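Local coordinates for NmrA family protein (Shigella flexneri 2a, PDB 3QVO), which is of unknown function but has a Rossmann fold and probably binds NAD(P), at residues M112-S125 / I158-P170. Numbering follows the deposited sequence.
Sequences MKACDVKRLIFVLS and IEASGLEYTILRP. With MNB (5-mercapto-2-nitro-benzoic acid), chain B.
Arg119 and Thr166 meet on one face of two neighbouring parallel strands, 119-123 and 164-170, in the central sheet of a Rossmann fold. Arg119 sends CG anti to its backbone nitrogen (chi1 -167°) and bends at chi2, which swings the long side chain across to the next strand. There the guanidinium meets Thr166 OG1 end-on, NH1 and NH2 both donating to it, at 2.9 and 3.0 Å, with the hydroxyl in the guanidinium plane. NH2 also reaches Glu164 O, 2.9 Å away, from above the carbonyl plane, while Leu120 N donates to that oxygen from the opposite face. Pro211 O accepts from Arg119 NE and His214 O is hydrogen-bonded to Thr166 OG1; a guanidinium can donate several N-H bonds, which lets one buried side chain serve Thr166 OG1, Glu164 O and Pro211 O. Further along the same face, Ile121 CG2 and Leu168 CD1 lie side by side, 3.9 Å apart, both side chains touching helix 197-209.

Where helix 101-114 ends beside the start of strand 164-170, Leu163 CD1 packs on the selenium of Met112, 3.9 Å away. That helix closes in a Schellman motif at Asp116, just after Cys115, whose SG is disulfide-linked to the mercapto-nitrobenzoate. On the opposite face of the sheet Leu120 and Phe122 meet Ile158 of helix 149-159: its slim CD1 methyl sits over one face of the broad, flat Phe122 ring, 3.5 Å from the centroid and 16° off the normal, a CH-pi contact.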
HETATM    1  N   MSE A 112      -9.402  -9.367  -6.606  1.00 49.34           N
HETATM    2  CA  MSE A 112     -10.429  -8.708  -5.786  1.00 49.46           C
HETATM    3  C   MSE A 112     -11.821  -8.921  -6.397  1.00 51.63           C
HETATM    4  O   MSE A 112     -12.741  -9.337  -5.711  1.00 52.00           O
HETATM    5  CB  MSE A 112     -10.142  -7.244  -5.649  1.00 48.87           C
HETATM    6  CG  MSE A 112      -8.878  -6.989  -4.893  1.00 49.29           C
HETATM    7 SE   MSE A 112      -8.440  -5.186  -4.557  0.90 52.88          SE
HETATM    8  CE  MSE A 112     -10.082  -4.672  -3.633  1.00 49.20           C
ATOM      9  N   LYS A 113     -11.959  -8.702  -7.710  1.00 52.83           N
ATOM     10  CA  LYS A 113     -13.250  -8.803  -8.350  1.00 52.93           C
ATOM     11  C   LYS A 113     -13.769 -10.220  -8.331  1.00 53.85           C
ATOM     12  O   LYS A 113     -14.944 -10.436  -8.034  1.00 53.67           O
ATOM     13  CB  LYS A 113     -13.188  -8.278  -9.753  1.00 54.10           C
ATOM     14  CG  LYS A 113     -13.182  -6.769  -9.818  1.00 55.27           C
ATOM     15  CD  LYS A 113     -13.234  -6.268 -11.238  1.00 56.59           C
ATOM     16  CE  LYS A 113     -13.298  -4.721 -11.297  1.00 58.69           C
ATOM     17  NZ  LYS A 113     -13.250  -4.243 -12.701  1.00 57.45           N
ATOM     18  N   ALA A 114     -12.882 -11.187  -8.584  1.00 52.65           N
ATOM     19  CA  ALA A 114     -13.245 -12.577  -8.533  1.00 52.96           C
ATOM     20  C   ALA A 114     -13.717 -12.948  -7.131  1.00 52.69           C
ATOM     21  O   ALA A 114     -14.617 -13.762  -6.993  1.00 51.24           O
ATOM     22  CB  ALA A 114     -12.068 -13.523  -8.959  1.00 52.26           C
ATOM     23  N   CYS A 115     -13.063 -12.428  -6.103  1.00 51.33           N
ATOM     24  CA  CYS A 115     -13.389 -12.840  -4.731  1.00 51.91           C
ATOM     25  C   CYS A 115     -14.353 -11.881  -3.999  1.00 54.06           C
ATOM     26  O   CYS A 115     -14.556 -12.010  -2.800  1.00 55.90           O
ATOM     27  CB  CYS A 115     -12.147 -12.963  -3.935  1.00 49.96           C
ATOM     28  SG  CYS A 115     -10.958 -14.130  -4.586  1.00 56.12           S
ATOM     29  N   ASP A 116     -14.974 -10.960  -4.716  1.00 55.51           N
ATOM     30  CA  ASP A 116     -15.949 -10.065  -4.144  1.00 58.89           C
ATOM     31  C   ASP A 116     -15.371  -9.170  -3.044  1.00 59.12           C
ATOM     32  O   ASP A 116     -16.055  -8.833  -2.125  1.00 61.66           O
ATOM     33  CB  ASP A 116     -17.158 -10.865  -3.661  1.00 62.02           C
ATOM     34  CG  ASP A 116     -18.409 -10.018  -3.484  1.00 66.98           C
ATOM     35  OD1 ASP A 116     -18.548  -8.956  -4.130  1.00 74.56           O
ATOM     36  OD2 ASP A 116     -19.269 -10.403  -2.652  1.00 78.07           O
ATOM     37  N   VAL A 117     -14.112  -8.765  -3.179  1.00 57.54           N
ATOM     38  CA  VAL A 117     -13.457  -7.834  -2.273  1.00 56.51           C
ATOM     39  C   VAL A 117     -13.434  -6.480  -2.936  1.00 57.06           C
ATOM     40  O   VAL A 117     -13.128  -6.409  -4.128  1.00 57.26           O
ATOM     41  CB  VAL A 117     -12.020  -8.278  -2.029  1.00 55.37           C
ATOM     42  CG1 VAL A 117     -11.356  -7.394  -1.009  1.00 54.01           C
ATOM     43  CG2 VAL A 117     -12.010  -9.798  -1.598  1.00 53.62           C
ATOM     44  N   LYS A 118     -13.759  -5.415  -2.183  1.00 56.95           N
ATOM     45  CA  LYS A 118     -13.912  -4.071  -2.729  1.00 57.54           C
ATOM     46  C   LYS A 118     -12.845  -3.038  -2.341  1.00 55.73           C
ATOM     47  O   LYS A 118     -12.617  -2.095  -3.096  1.00 55.55           O
ATOM     48  CB  LYS A 118     -15.259  -3.502  -2.273  1.00 60.63           C
ATOM     49  CG  LYS A 118     -16.476  -4.141  -2.892  1.00 65.85           C
ATOM     50  CD  LYS A 118     -17.766  -3.631  -2.252  1.00 72.67           C
ATOM     51  CE  LYS A 118     -19.027  -4.184  -2.988  1.00 77.85           C
ATOM     52  NZ  LYS A 118     -19.017  -5.699  -3.115  1.00 77.98           N
ATOM     53  N   ARG A 119     -12.275  -3.155  -1.138  1.00 54.33           N
ATOM     54  CA  ARG A 119     -11.489  -2.076  -0.541  1.00 53.76           C
ATOM     55  C   ARG A 119     -10.000  -2.286  -0.704  1.00 52.24           C
ATOM     56  O   ARG A 119      -9.451  -3.270  -0.164  1.00 51.32           O
ATOM     57  CB  ARG A 119     -11.840  -1.913   0.944  1.00 55.02           C
ATOM     58  CG  ARG A 119     -11.292  -0.627   1.544  1.00 55.40           C
ATOM     59  CD  ARG A 119     -12.035   0.581   1.065  1.00 57.07           C
ATOM     60  NE  ARG A 119     -11.534   1.797   1.692  1.00 58.14           N
ATOM     61  CZ  ARG A 119     -10.580   2.582   1.208  1.00 57.61           C
ATOM     62  NH1 ARG A 119     -10.232   3.643   1.885  1.00 62.82           N
ATOM     63  NH2 ARG A 119     -10.003   2.350   0.043  1.00 57.51           N
ATOM     64  N   LEU A 120      -9.360  -1.362  -1.444  1.00 52.04           N
ATOM     65  CA  LEU A 120      -7.946  -1.421  -1.793  1.00 50.92           C
ATOM     66  C   LEU A 120      -7.192  -0.178  -1.380  1.00 52.13           C
ATOM     67  O   LEU A 120      -7.617   0.958  -1.663  1.00 52.93           O
ATOM     68  CB  LEU A 120      -7.800  -1.585  -3.319  1.00 51.21           C
ATOM     69  CG  LEU A 120      -6.389  -1.561  -3.941  1.00 51.10           C
ATOM     70  CD1 LEU A 120      -5.528  -2.785  -3.484  1.00 47.40           C
ATOM     71  CD2 LEU A 120      -6.490  -1.470  -5.459  1.00 47.98           C
ATOM     72  N   ILE A 121      -6.062  -0.387  -0.702  1.00 52.52           N
ATOM     73  CA  ILE A 121      -5.107   0.686  -0.377  1.00 52.30           C
ATOM     74  C   ILE A 121      -3.853   0.328  -1.145  1.00 52.99           C
ATOM     75  O   ILE A 121      -3.298  -0.759  -0.949  1.00 52.65           O
ATOM     76  CB  ILE A 121      -4.800   0.754   1.140  1.00 52.47           C
ATOM     77  CG1 ILE A 121      -6.098   0.933   1.921  1.00 53.72           C
ATOM     78  CG2 ILE A 121      -3.836   1.893   1.429  1.00 50.74           C
ATOM     79  CD1 ILE A 121      -5.970   0.773   3.445  1.00 54.85           C
ATOM     80  N   PHE A 122      -3.447   1.189  -2.075  1.00 53.68           N
ATOM     81  CA  PHE A 122      -2.401   0.847  -3.008  1.00 54.16           C
ATOM     82  C   PHE A 122      -1.324   1.946  -3.014  1.00 55.56           C
ATOM     83  O   PHE A 122      -1.594   3.126  -3.335  1.00 55.12           O
ATOM     84  CB  PHE A 122      -3.002   0.658  -4.396  1.00 54.10           C
ATOM     85  CG  PHE A 122      -2.123  -0.134  -5.384  1.00 55.13           C
ATOM     86  CD1 PHE A 122      -1.084   0.460  -6.046  1.00 58.85           C
ATOM     87  CD2 PHE A 122      -2.392  -1.463  -5.677  1.00 55.23           C
ATOM     88  CE1 PHE A 122      -0.317  -0.267  -6.975  1.00 59.81           C
ATOM     89  CE2 PHE A 122      -1.632  -2.193  -6.581  1.00 54.73           C
ATOM     90  CZ  PHE A 122      -0.601  -1.603  -7.226  1.00 58.41           C
ATOM     91  N   VAL A 123      -0.115   1.535  -2.651  1.00 56.08           N
ATOM     92  CA  VAL A 123       1.028   2.449  -2.542  1.00 57.37           C
ATOM     93  C   VAL A 123       1.779   2.457  -3.813  1.00 58.66           C
ATOM     94  O   VAL A 123       2.184   1.396  -4.298  1.00 58.96           O
ATOM     95  CB  VAL A 123       1.983   2.073  -1.405  1.00 57.74           C
ATOM     96  CG1 VAL A 123       3.188   3.086  -1.357  1.00 59.37           C
ATOM     97  CG2 VAL A 123       1.235   2.109  -0.098  1.00 55.60           C
ATOM     98  N   LEU A 124       1.943   3.653  -4.387  1.00 60.48           N
ATOM     99  CA  LEU A 124       2.822   3.819  -5.535  1.00 62.26           C
ATOM    100  C   LEU A 124       4.001   4.699  -5.171  1.00 64.22           C
ATOM    101  O   LEU A 124       3.899   5.940  -5.094  1.00 63.61           O
ATOM    102  CB  LEU A 124       2.068   4.363  -6.759  1.00 63.59           C
ATOM    103  CG  LEU A 124       1.123   3.358  -7.449  1.00 64.39           C
ATOM    104  CD1 LEU A 124       0.099   4.091  -8.316  1.00 66.55           C
ATOM    105  CD2 LEU A 124       1.906   2.329  -8.285  1.00 65.23           C
ATOM    106  N   SER A 125       5.142   4.031  -5.030  1.00 65.93           N
ATOM    107  CA  SER A 125       6.378   4.635  -4.589  1.00 69.05           C
ATOM    108  C   SER A 125       7.465   4.090  -5.473  1.00 71.87           C
ATOM    109  O   SER A 125       7.531   2.884  -5.658  1.00 72.23           O
ATOM    110  CB  SER A 125       6.645   4.215  -3.126  1.00 68.24           C
ATOM    111  OG  SER A 125       7.856   4.742  -2.639  1.00 72.83           O
ATOM    112  N   ILE A 158      -6.376   1.232 -11.567  1.00 56.67           N
ATOM    113  CA  ILE A 158      -7.037   1.308 -10.277  1.00 54.85           C
ATOM    114  C   ILE A 158      -8.183   2.305 -10.343  1.00 56.33           C
ATOM    115  O   ILE A 158      -9.316   1.954  -9.993  1.00 56.02           O
ATOM    116  CB  ILE A 158      -6.035   1.599  -9.187  1.00 53.88           C
ATOM    117  CG1 ILE A 158      -5.168   0.356  -8.960  1.00 53.22           C
ATOM    118  CG2 ILE A 158      -6.706   2.052  -7.896  1.00 53.33           C
ATOM    119  CD1 ILE A 158      -3.913   0.630  -8.197  1.00 54.61           C
ATOM    120  N   GLU A 159      -7.933   3.498 -10.904  1.00 57.15           N
ATOM    121  CA  GLU A 159      -8.992   4.517 -10.999  1.00 58.62           C
ATOM    122  C   GLU A 159     -10.171   4.134 -11.855  1.00 59.90           C
ATOM    123  O   GLU A 159     -11.247   4.680 -11.666  1.00 60.40           O
ATOM    124  CB  GLU A 159      -8.443   5.877 -11.452  1.00 60.22           C
ATOM    125  CG  GLU A 159      -7.492   6.481 -10.436  1.00 58.58           C
ATOM    126  CD  GLU A 159      -6.929   7.837 -10.862  1.00 64.37           C
ATOM    127  OE1 GLU A 159      -6.662   8.052 -12.075  1.00 68.07           O
ATOM    128  OE2 GLU A 159      -6.721   8.698  -9.972  1.00 65.26           O
ATOM    129  N   ALA A 160      -9.981   3.177 -12.768  1.00 60.42           N
ATOM    130  CA  ALA A 160     -11.028   2.745 -13.670  1.00 61.70           C
ATOM    131  C   ALA A 160     -11.627   1.429 -13.226  1.00 60.59           C
ATOM    132  O   ALA A 160     -12.423   0.873 -13.935  1.00 62.83           O
ATOM    133  CB  ALA A 160     -10.491   2.608 -15.104  1.00 62.74           C
ATOM    134  N   SER A 161     -11.287   0.955 -12.043  1.00 58.70           N
ATOM    135  CA  SER A 161     -11.653  -0.388 -11.627  1.00 57.48           C
ATOM    136  C   SER A 161     -13.043  -0.552 -11.033  1.00 58.16           C
ATOM    137  O   SER A 161     -13.525  -1.669 -10.949  1.00 57.76           O
ATOM    138  CB  SER A 161     -10.662  -0.891 -10.596  1.00 56.00           C
ATOM    139  OG  SER A 161     -10.708  -0.090  -9.444  1.00 54.91           O
ATOM    140  N   GLY A 162     -13.650   0.542 -10.592  1.00 59.18           N
ATOM    141  CA  GLY A 162     -14.880   0.510  -9.836  1.00 60.81           C
ATOM    142  C   GLY A 162     -14.728  -0.045  -8.417  1.00 60.32           C
ATOM    143  O   GLY A 162     -15.719  -0.442  -7.791  1.00 62.38           O
ATOM    144  N   LEU A 163     -13.502  -0.108  -7.918  1.00 58.01           N
ATOM    145  CA  LEU A 163     -13.237  -0.611  -6.586  1.00 57.33           C
ATOM    146  C   LEU A 163     -13.261   0.577  -5.643  1.00 57.57           C
ATOM    147  O   LEU A 163     -13.175   1.707  -6.066  1.00 58.19           O
ATOM    148  CB  LEU A 163     -11.881  -1.350  -6.498  1.00 55.09           C
ATOM    149  CG  LEU A 163     -11.717  -2.666  -7.275  1.00 55.77           C
ATOM    150  CD1 LEU A 163     -10.263  -3.118  -7.376  1.00 54.46           C
ATOM    151  CD2 LEU A 163     -12.532  -3.804  -6.654  1.00 57.58           C
ATOM    152  N   GLU A 164     -13.347   0.296  -4.351  1.00 58.07           N
ATOM    153  CA  GLU A 164     -13.278   1.330  -3.331  1.00 59.48           C
ATOM    154  C   GLU A 164     -11.793   1.526  -3.013  1.00 57.33           C
ATOM    155  O   GLU A 164     -11.254   0.864  -2.126  1.00 57.63           O
ATOM    156  CB  GLU A 164     -14.106   0.927  -2.095  1.00 61.31           C
ATOM    157  CG  GLU A 164     -15.636   1.086  -2.286  1.00 66.26           C
ATOM    158  CD  GLU A 164     -16.490   0.517  -1.134  1.00 73.84           C
ATOM    159  OE1 GLU A 164     -15.996  -0.325  -0.342  1.00 74.90           O
ATOM    160  OE2 GLU A 164     -17.686   0.913  -1.031  1.00 81.21           O
ATOM    161  N   TYR A 165     -11.137   2.402  -3.763  1.00 55.45           N
ATOM    162  CA  TYR A 165      -9.687   2.504  -3.720  1.00 54.31           C
ATOM    163  C   TYR A 165      -9.199   3.727  -2.991  1.00 54.48           C
ATOM    164  O   TYR A 165      -9.886   4.702  -2.869  1.00 56.68           O
ATOM    165  CB  TYR A 165      -9.089   2.487  -5.148  1.00 53.88           C
ATOM    166  CG  TYR A 165      -9.399   3.723  -5.968  1.00 52.83           C
ATOM    167  CD1 TYR A 165      -8.626   4.855  -5.849  1.00 54.47           C
ATOM    168  CD2 TYR A 165     -10.462   3.747  -6.852  1.00 52.62           C
ATOM    169  CE1 TYR A 165      -8.916   5.984  -6.558  1.00 54.93           C
ATOM    170  CE2 TYR A 165     -10.767   4.863  -7.583  1.00 54.26           C
ATOM    171  CZ  TYR A 165      -9.980   5.998  -7.428  1.00 56.16           C
ATOM    172  OH  TYR A 165     -10.212   7.147  -8.143  1.00 57.87           O
ATOM    173  N   THR A 166      -7.996   3.635  -2.468  1.00 54.02           N
ATOM    174  CA  THR A 166      -7.227   4.790  -2.098  1.00 54.90           C
ATOM    175  C   THR A 166      -5.824   4.536  -2.653  1.00 54.96           C
ATOM    176  O   THR A 166      -5.210   3.514  -2.344  1.00 54.42           O
ATOM    177  CB  THR A 166      -7.139   4.946  -0.606  1.00 55.74           C
ATOM    178  OG1 THR A 166      -8.459   4.931  -0.007  1.00 56.31           O
ATOM    179  CG2 THR A 166      -6.359   6.224  -0.254  1.00 53.79           C
ATOM    180  N   ILE A 167      -5.335   5.439  -3.497  1.00 55.43           N
ATOM    181  CA  ILE A 167      -3.973   5.356  -4.023  1.00 54.72           C
ATOM    182  C   ILE A 167      -3.173   6.319  -3.181  1.00 55.39           C
ATOM    183  O   ILE A 167      -3.605   7.439  -2.931  1.00 56.75           O
ATOM    184  CB  ILE A 167      -3.888   5.756  -5.546  1.00 54.93           C
ATOM    185  CG1 ILE A 167      -4.578   4.695  -6.397  1.00 53.52           C
ATOM    186  CG2 ILE A 167      -2.463   5.909  -5.987  1.00 54.66           C
ATOM    187  CD1 ILE A 167      -5.096   5.163  -7.771  1.00 51.85           C
ATOM    188  N   LEU A 168      -2.012   5.871  -2.735  1.00 54.63           N
ATOM    189  CA  LEU A 168      -1.188   6.633  -1.849  1.00 55.65           C
ATOM    190  C   LEU A 168       0.118   6.826  -2.548  1.00 55.85           C
ATOM    191  O   LEU A 168       0.734   5.842  -3.000  1.00 55.89           O
ATOM    192  CB  LEU A 168      -0.943   5.913  -0.517  1.00 55.32           C
ATOM    193  CG  LEU A 168      -2.110   5.636   0.419  1.00 56.76           C
ATOM    194  CD1 LEU A 168      -1.590   5.041   1.742  1.00 54.78           C
ATOM    195  CD2 LEU A 168      -2.894   6.919   0.667  1.00 58.81           C
ATOM    196  N   ARG A 169       0.535   8.090  -2.594  1.00 56.82           N
ATOM    197  CA  ARG A 169       1.707   8.543  -3.343  1.00 57.95           C
ATOM    198  C   ARG A 169       2.654   9.277  -2.446  1.00 59.43           C
ATOM    199  O   ARG A 169       2.474  10.457  -2.230  1.00 60.36           O
ATOM    200  CB  ARG A 169       1.283   9.502  -4.469  1.00 59.06           C
ATOM    201  CG  ARG A 169       0.821   8.777  -5.684  1.00 56.42           C
ATOM    202  CD  ARG A 169       0.137   9.653  -6.678  1.00 57.28           C
ATOM    203  NE  ARG A 169      -0.788  10.647  -6.144  1.00 56.62           N
ATOM    204  CZ  ARG A 169      -0.525  11.933  -5.970  1.00 61.22           C
ATOM    205  NH1 ARG A 169       0.679  12.414  -6.232  1.00 64.18           N
ATOM    206  NH2 ARG A 169      -1.472  12.749  -5.519  1.00 62.80           N
ATOM    207  N   PRO A 170       3.644   8.570  -1.892  1.00 60.22           N
ATOM    208  CA  PRO A 170       4.589   9.161  -0.961  1.00 62.47           C
ATOM    209  C   PRO A 170       5.806   9.792  -1.580  1.00 64.51           C
ATOM    210  O   PRO A 170       6.362   9.262  -2.555  1.00 65.57           O
ATOM    211  CB  PRO A 170       5.041   7.979  -0.098  1.00 62.20           C
ATOM    212  CG  PRO A 170       4.738   6.779  -0.903  1.00 59.80           C
ATOM    213  CD  PRO A 170       3.584   7.109  -1.764  1.00 58.97           C
TER
HETATM  214  C6  MNB B 215     -13.537 -17.671  -4.857  1.00 64.63           C
HETATM  215  C1  MNB B 215     -14.003 -18.548  -5.809  1.00 66.14           C
HETATM  216  C2  MNB B 215     -13.390 -18.629  -7.072  1.00 67.42           C
HETATM  217  C3  MNB B 215     -12.283 -17.801  -7.390  1.00 65.19           C
HETATM  218  C4  MNB B 215     -11.828 -16.922  -6.422  1.00 66.06           C
HETATM  219  C5  MNB B 215     -12.457 -16.870  -5.168  1.00 66.89           C
HETATM  220  S5  MNB B 215     -11.855 -15.798  -3.873  1.00 64.73           S
HETATM  221  C10 MNB B 215     -15.206 -19.399  -5.372  1.00 66.73           C
HETATM  222  O12 MNB B 215     -16.358 -18.825  -5.314  1.00 64.62           O
HETATM  223  O11 MNB B 215     -14.896 -20.589  -5.064  1.00 63.04           O
HETATM  224  N7  MNB B 215     -13.832 -19.495  -8.012  1.00 65.65           N
HETATM  225  O9  MNB B 215     -13.123 -19.652  -9.252  1.00 62.66           O
HETATM  226  O8  MNB B 215     -14.926 -20.270  -7.790  1.00 67.16           O
HETATM  227  O   HOH W   1       4.964   8.352  -4.937  1.00 63.10           O